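Local structure of fructosyl amine:oxygen oxidoreductase (Neosartorya fumigata, 4WCT) at residues 118-123 with 149-154; 162-167 with 276-281. The protein probably oxidises fructosyl amines (Amadori products) with a bound flavin-adenine dinucleotide, thereby removing the sugar from glycated amines. All blocks are in the same frame, centred on the assembly; numbering follows the deposited sequence.

Interaction 1: residues 118-123 with 149-154; sequences IISGHT and EDFRRT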
ATOM      1  N   ILE A 118      -2.272   5.826 -16.815  1.00  8.82           N
ATOM      2  CA  ILE A 118      -2.084   5.065 -18.044  1.00  9.26           C
ATOM      3  C   ILE A 118      -1.701   3.643 -17.636  1.00  8.87           C
ATOM      4  O   ILE A 118      -0.737   3.444 -16.875  1.00  8.28           O
ATOM      5  CB  ILE A 118      -0.937   5.649 -18.916  1.00  9.30           C
ATOM      6  CG1 ILE A 118      -1.244   7.073 -19.371  1.00  9.05           C
ATOM      7  CG2 ILE A 118      -0.662   4.754 -20.110  1.00 10.20           C
ATOM      8  CD1 ILE A 118      -0.003   7.810 -19.854  1.00  9.95           C
ATOM      9  N   ILE A 119      -2.451   2.659 -18.139  1.00  8.71           N
ATOM     10  CA  ILE A 119      -2.093   1.261 -17.972  1.00  9.42           C
ATOM     11  C   ILE A 119      -1.725   0.627 -19.299  1.00  9.56           C
ATOM     12  O   ILE A 119      -2.376   0.873 -20.302  1.00 11.01           O
ATOM     13  CB  ILE A 119      -3.231   0.480 -17.280  1.00 11.56           C
ATOM     14  CG1 ILE A 119      -2.788  -0.936 -16.938  1.00 12.56           C
ATOM     15  CG2 ILE A 119      -4.492   0.504 -18.107  1.00 14.97           C
ATOM     16  CD1 ILE A 119      -3.687  -1.631 -15.948  1.00 16.35           C
ATOM     17  N   SER A 120      -0.598  -0.072 -19.324  1.00  7.90           N
ATOM     18  CA  SER A 120      -0.010  -0.511 -20.587  1.00  7.47           C
ATOM     19  C   SER A 120       0.752  -1.839 -20.423  1.00  8.24           C
ATOM     20  O   SER A 120       1.099  -2.252 -19.299  1.00  8.93           O
ATOM     21  CB  SER A 120       0.930   0.560 -21.125  1.00  8.54           C
ATOM     22  OG  SER A 120       1.994   0.804 -20.195  1.00 10.06           O
ATOM     23  N   GLY A 121       1.059  -2.455 -21.553  1.00  8.25           N
ATOM     24  CA  GLY A 121       1.955  -3.610 -21.606  1.00  8.78           C
ATOM     25  C   GLY A 121       2.636  -3.654 -22.946  1.00 11.10           C
ATOM     26  O   GLY A 121       2.269  -2.882 -23.843  1.00 10.75           O
ATOM     27  N   HIS A 122       3.639  -4.519 -23.107  1.00 10.87           N
ATOM     28  CA  HIS A 122       4.480  -4.486 -24.310  1.00 11.98           C
ATOM     29  C   HIS A 122       4.529  -5.825 -25.077  1.00 11.33           C
ATOM     30  O   HIS A 122       5.347  -5.981 -25.964  1.00 13.57           O
ATOM     31  CB  HIS A 122       5.894  -3.971 -23.992  1.00 11.36           C
ATOM     32  CG  HIS A 122       6.628  -4.828 -23.017  1.00 11.33           C
ATOM     33  ND1 HIS A 122       6.297  -4.853 -21.685  1.00 10.71           N
ATOM     34  CD2 HIS A 122       7.514  -5.842 -23.203  1.00 11.00           C
ATOM     35  CE1 HIS A 122       6.921  -5.852 -21.092  1.00 11.94           C
ATOM     36  NE2 HIS A 122       7.726  -6.418 -21.973  1.00 13.33           N
ATOM     37  N   THR A 123       3.690  -6.762 -24.694  1.00 12.74           N
ATOM     38  CA  THR A 123       3.451  -7.980 -25.461  1.00 14.29           C
ATOM     39  C   THR A 123       1.962  -8.117 -25.700  1.00 15.22           C
ATOM     40  O   THR A 123       1.140  -7.655 -24.921  1.00 14.95           O
ATOM     41  CB  THR A 123       3.952  -9.248 -24.737  1.00 14.56           C
ATOM     42  OG1 THR A 123       3.096  -9.564 -23.627  1.00 14.65           O
ATOM     43  CG2 THR A 123       5.383  -9.112 -24.294  1.00 16.40           C
ATOM     44  N   GLU A 149       4.212   7.805 -30.393  1.00  9.28           N
ATOM     45  CA  GLU A 149       3.755   9.187 -30.384  1.00  9.30           C
ATOM     46  C   GLU A 149       2.516   9.384 -29.510  1.00  9.47           C
ATOM     47  O   GLU A 149       2.414  10.391 -28.778  1.00  8.87           O
ATOM     48  CB  GLU A 149       3.495   9.681 -31.827  1.00 12.22           C
ATOM     49  CG  GLU A 149       3.025  11.137 -31.886  1.00 12.77           C
ATOM     50  CD  GLU A 149       3.379  11.796 -33.207  1.00 17.71           C
ATOM     51  OE1 GLU A 149       4.601  12.091 -33.418  1.00 17.80           O
ATOM     52  OE2 GLU A 149       2.445  11.946 -34.047  1.00 17.70           O
ATOM     53  N   ASP A 150       1.576   8.455 -29.578  1.00  9.07           N
ATOM     54  CA  ASP A 150       0.380   8.503 -28.719  1.00  9.62           C
ATOM     55  C   ASP A 150       0.827   8.575 -27.258  1.00 10.08           C
ATOM     56  O   ASP A 150       0.280   9.352 -26.493  1.00  9.60           O
ATOM     57  CB  ASP A 150      -0.512   7.268 -28.866  1.00 10.99           C
ATOM     58  CG  ASP A 150      -1.261   7.193 -30.193  1.00 13.31           C
ATOM     59  OD1 ASP A 150      -1.430   8.222 -30.868  1.00 14.80           O
ATOM     60  OD2 ASP A 150      -1.753   6.069 -30.516  1.00 12.27           O
ATOM     61  N   PHE A 151       1.798   7.731 -26.852  1.00  9.31           N
ATOM     62  CA  PHE A 151       2.284   7.780 -25.465  1.00  9.06           C
ATOM     63  C   PHE A 151       2.933   9.130 -25.156  1.00  8.31           C
ATOM     64  O   PHE A 151       2.636   9.757 -24.134  1.00  8.26           O
ATOM     65  CB  PHE A 151       3.282   6.646 -25.177  1.00  8.76           C
ATOM     66  CG  PHE A 151       2.626   5.342 -24.858  1.00  8.56           C
ATOM     67  CD1 PHE A 151       2.241   5.031 -23.573  1.00  9.32           C
ATOM     68  CD2 PHE A 151       2.355   4.424 -25.876  1.00  9.03           C
ATOM     69  CE1 PHE A 151       1.675   3.811 -23.293  1.00  8.89           C
ATOM     70  CE2 PHE A 151       1.784   3.208 -25.613  1.00  8.74           C
ATOM     71  CZ  PHE A 151       1.453   2.883 -24.312  1.00  7.94           C
ATOM     72  N   ARG A 152       3.825   9.577 -26.032  1.00  8.35           N
ATOM     73  CA  ARG A 152       4.584  10.805 -25.737  1.00  8.41           C
ATOM     74  C   ARG A 152       3.685  12.011 -25.614  1.00  7.85           C
ATOM     75  O   ARG A 152       3.895  12.861 -24.743  1.00  9.11           O
ATOM     76  CB  ARG A 152       5.684  11.051 -26.754  1.00  8.44           C
ATOM     77  CG  ARG A 152       6.777   9.989 -26.716  1.00  9.15           C
ATOM     78  CD  ARG A 152       8.020  10.389 -27.520  1.00  9.03           C
ATOM     79  NE  ARG A 152       7.699  10.597 -28.924  1.00  8.70           N
ATOM     80  CZ  ARG A 152       7.789   9.687 -29.892  1.00 11.93           C
ATOM     81  NH1 ARG A 152       8.281   8.469 -29.673  1.00 13.30           N
ATOM     82  NH2 ARG A 152       7.383   9.994 -31.104  1.00 11.60           N
ATOM     83  N   ARG A 153       2.585  12.018 -26.363  1.00  7.38           N
ATOM     84  CA  ARG A 153       1.673  13.154 -26.316  1.00  8.45           C
ATOM     85  C   ARG A 153       0.812  13.226 -25.070  1.00  9.22           C
ATOM     86  O   ARG A 153       0.095  14.236 -24.868  1.00  9.34           O
ATOM     87  CB  ARG A 153       0.773  13.181 -27.541  1.00  8.16           C
ATOM     88  CG  ARG A 153       1.525  13.601 -28.801  1.00 10.13           C
ATOM     89  CD  ARG A 153       0.630  13.674 -30.030  1.00 11.81           C
ATOM     90  NE  ARG A 153       1.302  14.368 -31.135  1.00 13.01           N
ATOM     91  CZ  ARG A 153       0.724  14.686 -32.278  1.00 18.23           C
ATOM     92  NH1 ARG A 153      -0.521  14.293 -32.537  1.00 15.84           N
ATOM     93  NH2 ARG A 153       1.423  15.357 -33.190  1.00 16.69           N
ATOM     94  N   THR A 154       0.896  12.218 -24.203  1.00  8.56           N
ATOM     95  CA  THR A 154       0.155  12.286 -22.954  1.00  9.09           C
ATOM     96  C   THR A 154       0.825  13.166 -21.912  1.00  8.34           C
ATOM     97  O   THR A 154       0.181  13.480 -20.906  1.00  8.15           O
ATOM     98  CB  THR A 154      -0.029  10.902 -22.278  1.00  8.76           C
ATOM     99  OG1 THR A 154       1.243  10.390 -21.860  1.00  9.64           O
ATOM    100  CG2 THR A 154      -0.762   9.965 -23.139  1.00  9.57           C
TER
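Ile-118 meets both Phe-151 and Thr-154, one with each of its branches. Its CB points across at 149-154, and the two arms leave it in different directions. Ile-118 CG2, the short branch, lies anti to the backbone N and comes to 4.1 Å from Phe-151 CE1, approaching the ring obliquely. CG1 sits beside the backbone N (chi1 -62°), and with chi2 extended it carries CD1 out to Thr-154. There Ile-118 CD1 and the threonine reach toward each other tip to tip, CD1 lying 3.5 Å from Thr-154 OG1 and 3.9 Å from Thr-154 CB, with CG2 of the threonine only slightly farther away.

That hydroxyl is already committed. Thr-154 OG1 donates to Phe-151 O at 2.7 Å, lying in the carbonyl plane with a C=O...O angle of 158°, and the backbone N of Thr-154 donates to the same oxygen. Two bonds from one residue therefore grip this carbonyl, and the hydroxyl bond holds the side-chain rotation of Thr-154 (chi1 66°), with OG1, CB and CG2 all near Ile-118 CD1.

Strand 117-121 belongs to the large mixed sheet of this FAD-dependent oxidoreductase, with 277-280 parallel to it on one flank and 168-172 antiparallel on the other; the short helix packs over one face of that sheet. Two residues along from Ile-118, Ser-120 faces the same way. Ser-120 CB meets the edge of the Phe-151 ring near the ring plane, 4.0 Å from Phe-151 CE1, while its OG turns to Phe-279 O on the adjacent strand. The phenylalanine ring also stacks with Phe-164, and Leu-145 of strand 143-145 touches Ile-118, Phe-151 and Thr-154.

Interaction 2: residues 162-167 with 276-281; sequences GDFPGW and PVLFNI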
ATOM      1  N   GLY A 162      10.950   8.311 -25.273  1.00  8.02           N
ATOM      2  CA  GLY A 162      11.301   6.964 -25.762  1.00  8.47           C
ATOM      3  C   GLY A 162      10.486   6.466 -26.931  1.00 10.90           C
ATOM      4  O   GLY A 162       9.576   7.132 -27.444  1.00  7.59           O
ATOM      5  N   ASP A 163      10.830   5.253 -27.362  1.00  9.93           N
ATOM      6  CA  ASP A 163      10.215   4.620 -28.485  1.00 10.36           C
ATOM      7  C   ASP A 163       9.133   3.610 -28.101  1.00 10.85           C
ATOM      8  O   ASP A 163       8.468   3.094 -28.979  1.00  9.81           O
ATOM      9  CB  ASP A 163      11.284   3.886 -29.292  1.00 11.70           C
ATOM     10  CG  ASP A 163      12.170   4.799 -30.047  1.00 14.53           C
ATOM     11  OD1 ASP A 163      11.779   5.948 -30.399  1.00 18.70           O
ATOM     12  OD2 ASP A 163      13.287   4.354 -30.327  1.00 19.16           O
ATOM     13  N   PHE A 164       8.962   3.339 -26.804  1.00  8.83           N
ATOM     14  CA  PHE A 164       7.865   2.502 -26.305  1.00  9.90           C
ATOM     15  C   PHE A 164       7.693   1.196 -27.108  1.00  9.27           C
ATOM     16  O   PHE A 164       6.582   0.929 -27.635  1.00  9.34           O
ATOM     17  CB  PHE A 164       6.546   3.291 -26.286  1.00  8.67           C
ATOM     18  CG  PHE A 164       6.541   4.461 -25.322  1.00  7.91           C
ATOM     19  CD1 PHE A 164       7.166   5.665 -25.637  1.00  8.39           C
ATOM     20  CD2 PHE A 164       6.019   4.321 -24.059  1.00  8.40           C
ATOM     21  CE1 PHE A 164       7.206   6.713 -24.704  1.00  9.89           C
ATOM     22  CE2 PHE A 164       5.999   5.374 -23.160  1.00  8.15           C
ATOM     23  CZ  PHE A 164       6.650   6.545 -23.454  1.00  8.68           C
ATOM     24  N   PRO A 165       8.797   0.435 -27.276  1.00 11.05           N
ATOM     25  CA  PRO A 165       8.761  -0.644 -28.271  1.00 11.60           C
ATOM     26  C   PRO A 165       7.807  -1.772 -27.891  1.00 10.61           C
ATOM     27  O   PRO A 165       7.969  -2.399 -26.844  1.00  9.51           O
ATOM     28  CB  PRO A 165      10.230  -1.111 -28.364  1.00 12.12           C
ATOM     29  CG  PRO A 165      11.046  -0.072 -27.644  1.00 13.44           C
ATOM     30  CD  PRO A 165      10.129   0.603 -26.676  1.00 12.75           C
ATOM     31  N   GLY A 166       6.773  -1.964 -28.706  1.00  9.78           N
ATOM     32  CA  GLY A 166       5.737  -2.936 -28.443  1.00 10.95           C
ATOM     33  C   GLY A 166       4.655  -2.532 -27.472  1.00 10.28           C
ATOM     34  O   GLY A 166       3.708  -3.286 -27.261  1.00 11.39           O
ATOM     35  N   TRP A 167       4.749  -1.311 -26.934  1.00  8.86           N
ATOM     36  CA  TRP A 167       3.787  -0.882 -25.926  1.00  9.05           C
ATOM     37  C   TRP A 167       2.444  -0.531 -26.575  1.00  9.05           C
ATOM     38  O   TRP A 167       2.388   0.183 -27.597  1.00 10.26           O
ATOM     39  CB  TRP A 167       4.290   0.353 -25.189  1.00  8.98           C
ATOM     40  CG  TRP A 167       5.416   0.165 -24.226  1.00  9.02           C
ATOM     41  CD1 TRP A 167       6.622  -0.458 -24.447  1.00  8.34           C
ATOM     42  CD2 TRP A 167       5.522   0.776 -22.934  1.00  7.82           C
ATOM     43  NE1 TRP A 167       7.437  -0.283 -23.369  1.00  9.06           N
ATOM     44  CE2 TRP A 167       6.804   0.490 -22.440  1.00  8.00           C
ATOM     45  CE3 TRP A 167       4.644   1.512 -22.143  1.00  9.08           C
ATOM     46  CZ2 TRP A 167       7.219   0.890 -21.172  1.00  8.11           C
ATOM     47  CZ3 TRP A 167       5.052   1.938 -20.923  1.00  8.08           C
ATOM     48  CH2 TRP A 167       6.339   1.621 -20.432  1.00  8.66           C
ATOM     49  N   PRO A 276       0.067  12.378 -15.841  1.00  7.69           N
ATOM     50  CA  PRO A 276      -0.615  11.142 -15.504  1.00  8.09           C
ATOM     51  C   PRO A 276       0.395  10.091 -15.044  1.00  9.76           C
ATOM     52  O   PRO A 276       1.557  10.092 -15.481  1.00  8.96           O
ATOM     53  CB  PRO A 276      -1.259  10.715 -16.807  1.00  8.57           C
ATOM     54  CG  PRO A 276      -0.426  11.340 -17.861  1.00 11.03           C
ATOM     55  CD  PRO A 276       0.047  12.643 -17.287  1.00  9.42           C
ATOM     56  N   VAL A 277      -0.052   9.178 -14.190  1.00  8.77           N
ATOM     57  CA  VAL A 277       0.793   8.032 -13.828  1.00  9.02           C
ATOM     58  C   VAL A 277       0.999   7.202 -15.080  1.00  9.41           C
ATOM     59  O   VAL A 277       0.035   6.926 -15.784  1.00 10.82           O
ATOM     60  CB  VAL A 277       0.104   7.195 -12.740  1.00 11.60           C
ATOM     61  CG1 VAL A 277       0.915   5.949 -12.389  1.00 12.88           C
ATOM     62  CG2 VAL A 277      -0.138   8.052 -11.493  1.00 12.19           C
ATOM     63  N   LEU A 278       2.240   6.796 -15.361  1.00  8.96           N
ATOM     64  CA  LEU A 278       2.476   5.862 -16.450  1.00  8.31           C
ATOM     65  C   LEU A 278       2.891   4.514 -15.872  1.00  8.59           C
ATOM     66  O   LEU A 278       3.958   4.424 -15.255  1.00  8.49           O
ATOM     67  CB  LEU A 278       3.578   6.387 -17.353  1.00  7.82           C
ATOM     68  CG  LEU A 278       4.072   5.448 -18.449  1.00  8.76           C
ATOM     69  CD1 LEU A 278       3.002   5.194 -19.514  1.00 10.41           C
ATOM     70  CD2 LEU A 278       5.304   6.038 -19.105  1.00 11.23           C
ATOM     71  N   PHE A 279       2.110   3.474 -16.163  1.00  7.47           N
ATOM     72  CA  PHE A 279       2.305   2.129 -15.615  1.00  8.38           C
ATOM     73  C   PHE A 279       2.303   1.095 -16.741  1.00  9.14           C
ATOM     74  O   PHE A 279       1.345   1.006 -17.485  1.00  9.96           O
ATOM     75  CB  PHE A 279       1.167   1.847 -14.630  1.00  9.74           C
ATOM     76  CG  PHE A 279       1.201   0.470 -14.005  1.00 10.96           C
ATOM     77  CD1 PHE A 279       2.395  -0.141 -13.657  1.00 11.17           C
ATOM     78  CD2 PHE A 279       0.018  -0.150 -13.688  1.00 13.93           C
ATOM     79  CE1 PHE A 279       2.404  -1.340 -12.933  1.00 14.97           C
ATOM     80  CE2 PHE A 279       0.007  -1.357 -12.983  1.00 14.97           C
ATOM     81  CZ  PHE A 279       1.199  -1.928 -12.579  1.00 14.77           C
ATOM     82  N   ASN A 280       3.385   0.337 -16.856  1.00  7.40           N
ATOM     83  CA  ASN A 280       3.431  -0.880 -17.644  1.00  8.02           C
ATOM     84  C   ASN A 280       3.465  -2.065 -16.683  1.00  8.69           C
ATOM     85  O   ASN A 280       4.360  -2.162 -15.815  1.00  8.06           O
ATOM     86  CB  ASN A 280       4.664  -0.872 -18.561  1.00  8.22           C
ATOM     87  CG  ASN A 280       4.847  -2.171 -19.312  1.00  8.67           C
ATOM     88  OD1 ASN A 280       4.611  -3.247 -18.775  1.00  8.56           O
ATOM     89  ND2 ASN A 280       5.407  -2.092 -20.497  1.00 11.70           N
ATOM     90  N   ILE A 281       2.441  -2.903 -16.769  1.00  8.34           N
ATOM     91  CA  ILE A 281       2.200  -3.938 -15.756  1.00  9.13           C
ATOM     92  C   ILE A 281       3.305  -4.984 -15.665  1.00 10.60           C
ATOM     93  O   ILE A 281       3.321  -5.772 -14.725  1.00 11.49           O
ATOM     94  CB  ILE A 281       0.848  -4.646 -15.972  1.00 10.68           C
ATOM     95  CG1 ILE A 281       0.866  -5.448 -17.277  1.00 10.24           C
ATOM     96  CG2 ILE A 281      -0.286  -3.637 -15.910  1.00 10.71           C
ATOM     97  CD1 ILE A 281      -0.336  -6.378 -17.390  1.00 14.13           C
TER
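Trp-167 lies with one indole face against Asn-280 while Leu-278 packs at both Trp-167 and Phe-164. The loop carrying the two aromatics makes a type II beta turn from Phe-164 to Trp-167, closed by the Trp-167 N to Phe-164 O bond of 3.0 Å, with Gly-166 supplying the positive phi. The turn leads straight into strand 168-172, and its Phe-164 and Trp-167 side chains pack against strand 277-280 of the large mixed sheet.

The apolar contacts come from Leu-278, whose two methyls are divided between the aromatics. CG stands anti to the backbone N (chi1 173°), which sends the fork out from the strand. Leu-278 CD2 meets the edge of the Phe-164 ring near its plane, 4.2 Å from Phe-164 CE2. Leu-278 CD1 comes to 4.1 Å from Trp-167 CZ3. Thr-343 of helix 330-343 touches all three side chains.

Among the aromatic contacts, Asn-280 CB makes a CH-pi interaction with the six-membered ring of Trp-167, 4.0 Å from its centroid and 29° off the normal. Phe-164 CD2 lies over the opposite indole face, nearer the rim, so the indole is sandwiched between a residue of its own turn and one of the strand.

The polar groups find their bonds outside the two segments. Trp-167 NE1 is hydrogen-bonded to Asp-342 OD2, and the Asn-280 amide is held at both ends: OD1 by Ala-282 N, ND2 by His-122 ND1. That amide stands almost upright on the indole, the planes 83° apart, with Asn-280 ND2 above the centre of the ring system and 3.5 Å from Trp-167 CE2.

How the interactions relate
Both contacts are buried and lie side by side, their centres about 4 Å apart, on the same large sheet. They share its neighbouring parallel strands: interaction 1 uses 117-121 and interaction 2 uses 277-280, and Ile-118 N with Val-277 O (2.8 Å) is a probable backbone hydrogen bond between them. Helix 148-152 packs on the first strand, the 162-167 loop on the second, and the stacked Phe-151 and Phe-164 rings join these two covering pieces. The chemistry differs. Interaction 1 is aliphatic and ring-edge packing beside a threonine hydroxyl bonded to a backbone carbonyl, whereas interaction 2 adds an amide standing on an indole face, its nitrogen over the ring. Ser-120 OG, 3.3 Å from Trp-167 CZ3, sits at the seam.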